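Local atomic coordinates of 6-phosphogluconate dehydrogenase, NAD-binding (Geobacter metallireducens, PDB entry 3PEF), a protein that binds NADP+ and probably reduces succinic semialdehyde to gamma-hydroxybutyrate as a member of the beta-hydroxyacid dehydrogenase family. Residues L9-S14 with G123-A128; M16-V21 with E38-L43; G179-C184 with M211-F216. The protein carries 2 engineered substitutions. All coordinates share one frame; numbering follows the deposited sequence.

Contact 1: residues L9-S14 with G123-A128; sequences LGIMGS and GSKKPA. With NAP (NADP nicotinamide-adenine-dinucleotide phosphate), chain I.
A cofactor-mediated contact joins the start of helix 11-22 to the start of helix 125-130, with NADP+ touching both segments and Met12 as the chief direct link. The Met12 side chain, bent at chi2 and chi3, lies over one face of the nicotinamide ring. Its SD sits 3.5 Å from C7N of NAP, and its CE sits over C4N of the nicotinamide and 3.3 Å from Gly123 O. The same methyl meets Ala128 CB at 3.8 Å. An alanine in place of Met12 would remove CG, SD and CE and is likely to lose both the packing over the nicotinamide and the bridge to Ala128. Gly10 and Gly13 fit the GxGxxG pattern of a Rossmann dinucleotide fold, and the strand-turn-helix presents backbone amides to the diphosphate. Ile11 N donates to NAP O2A over 2.8 Å and Met12 N to NAP O2N over 2.9 Å, both nearly straight (176° and 174° at hydrogen). A CB on Gly10 would clash with NAP O5B. From the other segment, Ser124 OG, anti to its backbone N, donates to the carboxamide O7N of NAP at a very short 2.3 Å. Further out, the extended Lys125 chain crosses Ile11 at about a right angle, with CG 4.0 Å from Ile11 CG2. Leu133 of strand 133-139 touches both Met12 and Ala128.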
loop_
_atom_site.group_PDB
_atom_site.type_symbol
_atom_site.label_atom_id
_atom_site.label_comp_id
_atom_site.label_asym_id
_atom_site.label_seq_id
_atom_site.Cartn_x
_atom_site.Cartn_y
_atom_site.Cartn_z
ATOM N N LEU A 9 -22.474 -27.014 -7.224
ATOM C CA LEU A 9 -22.062 -27.483 -8.536
ATOM C C LEU A 9 -21.580 -26.325 -9.397
ATOM O O LEU A 9 -21.969 -26.184 -10.565
ATOM C CB LEU A 9 -23.208 -28.241 -9.212
ATOM C CG LEU A 9 -23.784 -29.410 -8.396
ATOM C CD1 LEU A 9 -24.992 -30.039 -9.107
ATOM C CD2 LEU A 9 -22.701 -30.460 -8.133
ATOM N N GLY A 10 -20.728 -25.489 -8.821
ATOM C CA GLY A 10 -20.150 -24.406 -9.591
ATOM C C GLY A 10 -19.009 -24.913 -10.455
ATOM O O GLY A 10 -18.924 -26.105 -10.767
ATOM N N ILE A 11 -18.123 -24.003 -10.841
ATOM C CA ILE A 11 -16.977 -24.355 -11.667
ATOM C C ILE A 11 -16.229 -25.557 -11.113
ATOM O O ILE A 11 -16.004 -26.524 -11.837
ATOM C CB ILE A 11 -16.017 -23.150 -11.813
ATOM C CG1 ILE A 11 -16.703 -22.062 -12.660
ATOM C CG2 ILE A 11 -14.662 -23.612 -12.381
ATOM C CD1 ILE A 11 -15.947 -20.730 -12.732
ATOM N N MET A 12 -15.856 -25.509 -9.834
ATOM C CA MET A 12 -15.100 -26.613 -9.209
ATOM C C MET A 12 -15.975 -27.828 -8.871
ATOM O O MET A 12 -15.650 -28.975 -9.211
ATOM C CB MET A 12 -14.368 -26.130 -7.942
ATOM C CG MET A 12 -13.415 -24.951 -8.175
ATOM S SD MET A 12 -11.984 -25.487 -9.144
ATOM C CE MET A 12 -11.108 -26.452 -7.901
ATOM N N GLY A 13 -17.086 -27.584 -8.192
ATOM C CA GLY A 13 -17.938 -28.676 -7.740
ATOM C C GLY A 13 -18.455 -29.559 -8.874
ATOM O O GLY A 13 -18.471 -30.775 -8.755
ATOM N N SER A 14 -18.871 -28.958 -9.983
ATOM C CA SER A 14 -19.455 -29.750 -11.064
ATOM C C SER A 14 -18.382 -30.670 -11.645
ATOM O O SER A 14 -18.636 -31.843 -11.938
ATOM C CB SER A 14 -20.070 -28.847 -12.149
ATOM O OG SER A 14 -19.094 -27.996 -12.724
ATOM N N GLY A 123 -5.498 -25.649 -6.826
ATOM C CA GLY A 123 -5.634 -26.080 -8.212
ATOM C C GLY A 123 -6.966 -25.599 -8.759
ATOM O O GLY A 123 -7.954 -25.587 -8.033
ATOM N N SER A 124 -6.999 -25.209 -10.032
ATOM C CA SER A 124 -8.156 -24.493 -10.576
ATOM C C SER A 124 -9.039 -25.388 -11.443
ATOM O O SER A 124 -9.151 -26.591 -11.203
ATOM C CB SER A 124 -7.681 -23.271 -11.374
ATOM O OG SER A 124 -8.754 -22.399 -11.683
ATOM N N LYS A 125 -9.671 -24.794 -12.450
ATOM C CA LYS A 125 -10.662 -25.508 -13.244
ATOM C C LYS A 125 -10.066 -26.748 -13.928
ATOM O O LYS A 125 -10.640 -27.832 -13.855
ATOM C CB LYS A 125 -11.284 -24.578 -14.288
ATOM C CG LYS A 125 -12.354 -25.237 -15.145
ATOM C CD LYS A 125 -13.081 -24.181 -16.013
ATOM C CE LYS A 125 -14.195 -24.829 -16.857
ATOM N NZ LYS A 125 -14.835 -23.848 -17.764
ATOM N N LYS A 126 -8.919 -26.588 -14.581
ATOM C CA LYS A 126 -8.309 -27.698 -15.315
ATOM C C LYS A 126 -7.922 -28.827 -14.371
ATOM O O LYS A 126 -8.269 -29.975 -14.615
ATOM C CB LYS A 126 -7.095 -27.244 -16.143
ATOM C CG LYS A 126 -6.562 -28.313 -17.087
ATOM C CD LYS A 126 -5.153 -28.018 -17.534
ATOM C CE LYS A 126 -4.752 -28.864 -18.732
ATOM N NZ LYS A 126 -5.105 -30.302 -18.576
ATOM N N PRO A 127 -7.193 -28.508 -13.285
ATOM C CA PRO A 127 -6.906 -29.571 -12.316
ATOM C C PRO A 127 -8.159 -30.219 -11.697
ATOM O O PRO A 127 -8.132 -31.413 -11.392
ATOM C CB PRO A 127 -6.080 -28.850 -11.244
ATOM C CG PRO A 127 -5.360 -27.790 -12.008
ATOM C CD PRO A 127 -6.358 -27.312 -13.057
ATOM N N ALA A 128 -9.227 -29.452 -11.493
ATOM C CA ALA A 128 -10.477 -30.044 -11.011
ATOM C C ALA A 128 -11.019 -31.062 -12.026
ATOM O O ALA A 128 -11.473 -32.143 -11.657
ATOM C CB ALA A 128 -11.508 -28.968 -10.735
HETATM P PA NAP I . -18.486 -20.772 -8.593
HETATM O O1A NAP I . -18.899 -19.352 -8.576
HETATM O O2A NAP I . -18.448 -21.400 -9.927
HETATM O O5B NAP I . -19.439 -21.633 -7.636
HETATM C C5B NAP I . -19.921 -21.096 -6.434
HETATM C C4B NAP I . -20.907 -22.104 -5.872
HETATM O O4B NAP I . -21.386 -21.616 -4.637
HETATM C C3B NAP I . -22.122 -22.260 -6.781
HETATM O O3B NAP I . -22.503 -23.612 -6.684
HETATM C C2B NAP I . -23.159 -21.393 -6.097
HETATM O O2B NAP I . -24.493 -21.757 -6.337
HETATM C C1B NAP I . -22.792 -21.656 -4.649
HETATM N N9A NAP I . -23.386 -20.647 -3.760
HETATM C C8A NAP I . -23.027 -19.325 -3.669
HETATM N N7A NAP I . -23.822 -18.734 -2.747
HETATM C C5A NAP I . -24.682 -19.654 -2.267
HETATM C C6A NAP I . -25.676 -19.575 -1.306
HETATM N N6A NAP I . -25.920 -18.421 -0.698
HETATM N N1A NAP I . -26.412 -20.691 -1.009
HETATM C C2A NAP I . -26.149 -21.888 -1.652
HETATM N N3A NAP I . -25.147 -21.963 -2.601
HETATM C C4A NAP I . -24.423 -20.862 -2.895
HETATM O O3 NAP I . -17.038 -20.823 -7.935
HETATM P PN NAP I . -16.033 -22.032 -7.743
HETATM O O1N NAP I . -14.730 -21.678 -8.328
HETATM O O2N NAP I . -16.659 -23.315 -8.122
HETATM O O5D NAP I . -15.966 -21.862 -6.142
HETATM C C5D NAP I . -16.249 -22.879 -5.218
HETATM C C4D NAP I . -15.214 -22.756 -4.102
HETATM O O4D NAP I . -13.954 -23.241 -4.499
HETATM C C3D NAP I . -14.951 -21.311 -3.727
HETATM O O3D NAP I . -14.787 -21.315 -2.326
HETATM C C2D NAP I . -13.653 -20.961 -4.439
HETATM O O2D NAP I . -12.967 -19.956 -3.744
HETATM C C1D NAP I . -12.932 -22.280 -4.320
HETATM N N1N NAP I . -11.857 -22.577 -5.292
HETATM C C2N NAP I . -11.958 -22.181 -6.593
HETATM C C3N NAP I . -10.964 -22.515 -7.509
HETATM C C7N NAP I . -11.105 -22.122 -8.949
HETATM O O7N NAP I . -9.941 -22.059 -9.696
HETATM N N7N NAP I . -12.287 -21.817 -9.512
HETATM C C4N NAP I . -9.853 -23.262 -7.105
HETATM C C5N NAP I . -9.776 -23.686 -5.780
HETATM C C6N NAP I . -10.790 -23.354 -4.882
HETATM P P2B NAP I . -25.277 -21.265 -7.678
HETATM O O1X NAP I . -26.758 -21.380 -7.345
HETATM O O2X NAP I . -24.888 -19.851 -7.967
HETATM O O3X NAP I . -24.894 -22.139 -8.839
#

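Contact 2: residues M16-V21 with E38-L43; sequences MAKNLV and EELAAL
Leu40 supplies the greasy middle of this interface. Its CG is anti to the carbonyl carbon, and both methyl branches extend to helix 11-22: CD1 meets Ala17 CB at 3.9 Å, while CD2 lies against the backbone, 3.6 Å from Lys18 N, and also touches Val21 CG2 at 3.9 Å. Val21 divides its branches between two neighbours. With CG1 anti to the backbone N (chi1 176°), that methyl comes 3.5 Å from Leu43 O and packs on Leu43 CB, leaving CG2 for Leu40. Lys18 lies across the more open side of the contact. Its chain, bent at chi2 and chi3 and with chi1 at -131° well away from a staggered value, passes Leu43 CD1 with CG at 3.9 Å and then turns its ammonium to Glu39. There NZ and Glu39 OE2 form a salt bridge of 3.0 Å, whose hydrogen bond is weak; the extended glutamate and the lysine cross at about a right angle. One water accepts from Lys18 NZ at 2.8 Å and donates weakly to Glu39 OE1, giving the two charges a second connection. The axes of segments 16-21 and 38-42 run parallel (0°), 10.5 Å apart at closest approach. That geometry suits neighbouring helices of a Rossmann fold: strand 3-7, helix 11-22 and strand 26-30 form a beta-alpha-beta unit, helix 38-42 follows and leads to strand 46-47, and these three strands are parallel. The sheet backs the apolar layer. Phe6 of strand 3-7 touches Ala17, whereas Val27 and Ile29 of strand 26-30 touch Val21 and Leu40 respectively. Leu9 and Ala45, both in loops, also touch Leu40.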
loop_
_atom_site.group_PDB
_atom_site.type_symbol
_atom_site.label_atom_id
_atom_site.label_comp_id
_atom_site.label_asym_id
_atom_site.label_seq_id
_atom_site.Cartn_x
_atom_site.Cartn_y
_atom_site.Cartn_z
ATOM N N MET A 16 -15.602 -31.670 -10.036
ATOM C CA MET A 16 -15.277 -32.670 -9.023
ATOM C C MET A 16 -16.329 -33.790 -8.969
ATOM O O MET A 16 -15.991 -34.976 -8.935
ATOM C CB MET A 16 -15.106 -31.999 -7.659
ATOM C CG MET A 16 -13.938 -31.011 -7.648
ATOM S SD MET A 16 -14.059 -29.805 -6.316
ATOM C CE MET A 16 -13.437 -30.787 -4.956
ATOM N N ALA A 17 -17.605 -33.418 -8.993
ATOM C CA ALA A 17 -18.690 -34.400 -8.921
ATOM C C ALA A 17 -18.700 -35.343 -10.130
ATOM O O ALA A 17 -18.993 -36.539 -9.996
ATOM C CB ALA A 17 -20.056 -33.688 -8.766
ATOM N N LYS A 18 -18.375 -34.797 -11.303
ATOM C CA LYS A 18 -18.317 -35.566 -12.550
ATOM C C LYS A 18 -17.274 -36.653 -12.449
ATOM O O LYS A 18 -17.464 -37.755 -12.970
ATOM C CB LYS A 18 -17.924 -34.659 -13.714
ATOM C CG LYS A 18 -18.798 -34.770 -14.942
ATOM C CD LYS A 18 -19.527 -33.454 -15.199
ATOM C CE LYS A 18 -18.834 -32.634 -16.279
ATOM N NZ LYS A 18 -19.410 -31.259 -16.409
ATOM N N ASN A 19 -16.148 -36.316 -11.820
ATOM C CA ASN A 19 -15.077 -37.285 -11.580
ATOM C C ASN A 19 -15.546 -38.435 -10.678
ATOM O O ASN A 19 -15.228 -39.596 -10.927
ATOM C CB ASN A 19 -13.812 -36.586 -11.052
ATOM C CG ASN A 19 -13.024 -35.900 -12.168
ATOM O OD1 ASN A 19 -13.184 -36.247 -13.335
ATOM N ND2 ASN A 19 -12.178 -34.926 -11.816
ATOM N N LEU A 20 -16.332 -38.126 -9.654
ATOM C CA LEU A 20 -16.905 -39.184 -8.831
ATOM C C LEU A 20 -17.869 -40.022 -9.673
ATOM O O LEU A 20 -17.841 -41.244 -9.628
ATOM C CB LEU A 20 -17.621 -38.610 -7.596
ATOM C CG LEU A 20 -16.771 -37.843 -6.573
ATOM C CD1 LEU A 20 -17.637 -37.273 -5.445
ATOM C CD2 LEU A 20 -15.667 -38.719 -5.998
ATOM N N VAL A 21 -18.718 -39.366 -10.454
ATOM C CA VAL A 21 -19.620 -40.098 -11.339
ATOM C C VAL A 21 -18.859 -40.922 -12.400
ATOM O O VAL A 21 -19.178 -42.091 -12.632
ATOM C CB VAL A 21 -20.672 -39.175 -11.999
ATOM C CG1 VAL A 21 -21.523 -39.974 -12.990
ATOM C CG2 VAL A 21 -21.553 -38.522 -10.923
ATOM N N GLU A 38 -27.991 -30.580 -14.346
ATOM C CA GLU A 38 -28.548 -31.302 -15.497
ATOM C C GLU A 38 -27.551 -32.243 -16.176
ATOM O O GLU A 38 -27.907 -33.358 -16.563
ATOM C CB GLU A 38 -29.170 -30.329 -16.516
ATOM C CG GLU A 38 -30.369 -29.583 -15.950
ATOM C CD GLU A 38 -30.828 -28.404 -16.803
ATOM O OE1 GLU A 38 -30.367 -28.270 -17.955
ATOM O OE2 GLU A 38 -31.663 -27.618 -16.315
ATOM N N GLU A 39 -26.303 -31.807 -16.315
ATOM C CA GLU A 39 -25.319 -32.614 -17.021
ATOM C C GLU A 39 -24.994 -33.853 -16.197
ATOM O O GLU A 39 -24.950 -34.971 -16.708
ATOM C CB GLU A 39 -24.057 -31.803 -17.299
ATOM C CG GLU A 39 -22.991 -32.573 -18.051
ATOM C CD GLU A 39 -21.782 -31.713 -18.401
ATOM O OE1 GLU A 39 -21.864 -30.472 -18.250
ATOM O OE2 GLU A 39 -20.751 -32.277 -18.833
ATOM N N LEU A 40 -24.791 -33.662 -14.905
ATOM C CA LEU A 40 -24.574 -34.804 -14.023
ATOM C C LEU A 40 -25.794 -35.727 -13.983
ATOM O O LEU A 40 -25.650 -36.946 -13.972
ATOM C CB LEU A 40 -24.226 -34.341 -12.619
ATOM C CG LEU A 40 -22.819 -33.778 -12.455
ATOM C CD1 LEU A 40 -22.822 -32.810 -11.296
ATOM C CD2 LEU A 40 -21.823 -34.904 -12.235
ATOM N N ALA A 41 -26.995 -35.152 -13.951
ATOM C CA ALA A 41 -28.202 -35.978 -13.910
ATOM C C ALA A 41 -28.253 -36.943 -15.102
ATOM O O ALA A 41 -28.592 -38.114 -14.948
ATOM C CB ALA A 41 -29.448 -35.113 -13.868
ATOM N N ALA A 42 -27.909 -36.450 -16.286
ATOM C CA ALA A 42 -27.960 -37.292 -17.471
ATOM C C ALA A 42 -26.849 -38.318 -17.400
ATOM O O ALA A 42 -26.893 -39.332 -18.077
ATOM C CB ALA A 42 -27.837 -36.464 -18.736
ATOM N N LEU A 43 -25.846 -38.055 -16.575
ATOM C CA LEU A 43 -24.754 -39.013 -16.418
ATOM C C LEU A 43 -25.074 -40.073 -15.369
ATOM O O LEU A 43 -24.224 -40.901 -15.047
ATOM C CB LEU A 43 -23.444 -38.307 -16.076
ATOM C CG LEU A 43 -22.664 -37.686 -17.233
ATOM C CD1 LEU A 43 -21.503 -36.883 -16.690
ATOM C CD2 LEU A 43 -22.175 -38.757 -18.203
HETATM O O HOH W 1 -21.754 -30.209 -15.296
#

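Contact 3: residues G179-C184 with M211-F216; sequences GGMMAC and MANPMF
Met181 and Asn213 meet tip to tip, the methionine CE standing 3.5 Å from Asn213 ND2. Met181 reaches that point with CG in the crowded position between backbone N and carbonyl carbon (chi1 71°) and a bend at chi3. Met215 crosses it obliquely: its chain is extended as far as SD, then turns so that CE lies 3.5 Å from Met181 CG. Met182, folded at chi2 and chi3, meets Met215 nearer its base, its CE 4.0 Å from Met215 SD and close to CG as well. Phe216 also lies obliquely to Met181, with CE2 4.0 Å from Met181 CE. Above one face of this ring, offset toward its rim, sits Asn213 ND2. Asn213 is the N-cap of helix 214-224: its OD1 accepts from Phe216 N (2.8 Å), while ND2 donates to Met211 O (2.9 Å), so both ends of the amide are held and its rotation is fixed. The contact thus packs the long helix 166-194 of the all-helical C-terminal region against the start of a later helix. Phe185 stacks on Phe216, and Phe278 touches both Met182 and Met215. Met211 of a neighbouring subunit packs on Met181, extending this buried cluster across the subunit interface.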
loop_
_atom_site.group_PDB
_atom_site.type_symbol
_atom_site.label_atom_id
_atom_site.label_comp_id
_atom_site.label_asym_id
_atom_site.label_seq_id
_atom_site.Cartn_x
_atom_site.Cartn_y
_atom_site.Cartn_z
ATOM N N GLY A 179 -2.351 -14.497 -4.968
ATOM C CA GLY A 179 -3.009 -13.253 -5.328
ATOM C C GLY A 179 -2.019 -12.107 -5.475
ATOM O O GLY A 179 -2.080 -11.345 -6.442
ATOM N N GLY A 180 -1.114 -11.969 -4.507
ATOM C CA GLY A 180 -0.079 -10.956 -4.593
ATOM C C GLY A 180 0.804 -11.174 -5.804
ATOM O O GLY A 180 1.147 -10.223 -6.520
ATOM N N MET A 181 1.183 -12.424 -6.065
ATOM C CA MET A 181 2.052 -12.636 -7.218
ATOM C C MET A 181 1.364 -12.352 -8.556
ATOM O O MET A 181 1.998 -11.816 -9.457
ATOM C CB MET A 181 2.865 -13.950 -7.169
ATOM C CG MET A 181 2.134 -15.238 -7.352
ATOM S SD MET A 181 3.207 -16.628 -6.820
ATOM C CE MET A 181 4.135 -16.960 -8.320
ATOM N N MET A 182 0.066 -12.640 -8.670
ATOM C CA MET A 182 -0.681 -12.230 -9.866
ATOM C C MET A 182 -0.675 -10.698 -10.019
ATOM O O MET A 182 -0.414 -10.153 -11.109
ATOM C CB MET A 182 -2.117 -12.782 -9.844
ATOM C CG MET A 182 -2.973 -12.387 -11.065
ATOM S SD MET A 182 -2.320 -12.991 -12.649
ATOM C CE MET A 182 -2.589 -14.748 -12.445
ATOM N N ALA A 183 -0.940 -10.001 -8.921
ATOM C CA ALA A 183 -0.944 -8.541 -8.943
ATOM C C ALA A 183 0.419 -8.000 -9.392
ATOM O O ALA A 183 0.497 -7.098 -10.231
ATOM C CB ALA A 183 -1.321 -7.984 -7.575
ATOM N N CYS A 184 1.492 -8.567 -8.850
ATOM C CA CYS A 184 2.827 -8.100 -9.191
ATOM C C CYS A 184 3.157 -8.410 -10.648
ATOM O O CYS A 184 3.707 -7.577 -11.352
ATOM C CB CYS A 184 3.868 -8.733 -8.263
ATOM S SG CYS A 184 3.737 -8.102 -6.583
ATOM N N MET A 211 12.055 -17.392 -11.431
ATOM C CA MET A 211 10.678 -17.114 -11.077
ATOM C C MET A 211 9.705 -17.948 -11.888
ATOM O O MET A 211 8.521 -17.996 -11.562
ATOM C CB MET A 211 10.360 -15.645 -11.318
ATOM C CG MET A 211 10.964 -14.697 -10.322
ATOM S SD MET A 211 10.346 -13.046 -10.711
ATOM C CE MET A 211 11.140 -12.756 -12.283
ATOM N N ALA A 212 10.184 -18.564 -12.963
ATOM C CA ALA A 212 9.296 -19.312 -13.863
ATOM C C ALA A 212 8.354 -20.241 -13.103
ATOM O O ALA A 212 8.776 -20.969 -12.203
ATOM C CB ALA A 212 10.106 -20.108 -14.882
ATOM N N ASN A 213 7.075 -20.219 -13.464
ATOM C CA ASN A 213 6.088 -21.108 -12.836
ATOM C C ASN A 213 4.939 -21.358 -13.792
ATOM O O ASN A 213 4.715 -20.566 -14.700
ATOM C CB ASN A 213 5.590 -20.565 -11.478
ATOM C CG ASN A 213 4.859 -19.205 -11.590
ATOM O OD1 ASN A 213 3.658 -19.140 -11.889
ATOM N ND2 ASN A 213 5.584 -18.124 -11.326
ATOM N N PRO A 214 4.219 -22.473 -13.606
ATOM C CA PRO A 214 3.076 -22.806 -14.469
ATOM C C PRO A 214 2.011 -21.703 -14.509
ATOM O O PRO A 214 1.470 -21.444 -15.585
ATOM C CB PRO A 214 2.512 -24.081 -13.830
ATOM C CG PRO A 214 3.691 -24.680 -13.099
ATOM C CD PRO A 214 4.452 -23.496 -12.574
ATOM N N MET A 215 1.719 -21.054 -13.383
ATOM C CA MET A 215 0.731 -19.957 -13.396
ATOM C C MET A 215 1.131 -18.813 -14.341
ATOM O O MET A 215 0.329 -18.397 -15.198
ATOM C CB MET A 215 0.457 -19.413 -11.991
ATOM C CG MET A 215 -0.673 -18.361 -11.960
ATOM S SD MET A 215 -0.943 -17.654 -10.310
ATOM C CE MET A 215 0.498 -16.603 -10.153
ATOM N N PHE A 216 2.356 -18.308 -14.201
ATOM C CA PHE A 216 2.797 -17.208 -15.058
ATOM C C PHE A 216 2.753 -17.678 -16.504
ATOM O O PHE A 216 2.377 -16.927 -17.402
ATOM C CB PHE A 216 4.225 -16.727 -14.728
ATOM C CG PHE A 216 4.324 -15.838 -13.503
ATOM C CD1 PHE A 216 5.545 -15.252 -13.161
ATOM C CD2 PHE A 216 3.211 -15.597 -12.687
ATOM C CE1 PHE A 216 5.664 -14.433 -12.022
ATOM C CE2 PHE A 216 3.309 -14.773 -11.557
ATOM C CZ PHE A 216 4.544 -14.187 -11.228
#

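Overall arrangement
Contacts 1 and 2 share helix 11-22 and belong to the nucleotide-binding part of the chain, their centres about 12 Å apart. They touch directly where Leu9 CD2 lies 3.9 Å from Leu40 CD1. Contact 1 holds the cofactor itself; in contact 2, Leu40 has its side chain about 10 Å from NADP+. Contact 3 lies in the helical C-terminal part, later in the chain, with its centre about 20 Å from that of contact 1 and about 32 Å from that of contact 2. Even so, the side chain of Met215 is about 10 Å from NADP+. Helix 166-194, which carries residues 179-184, also bears Lys171, the predicted active-site residue.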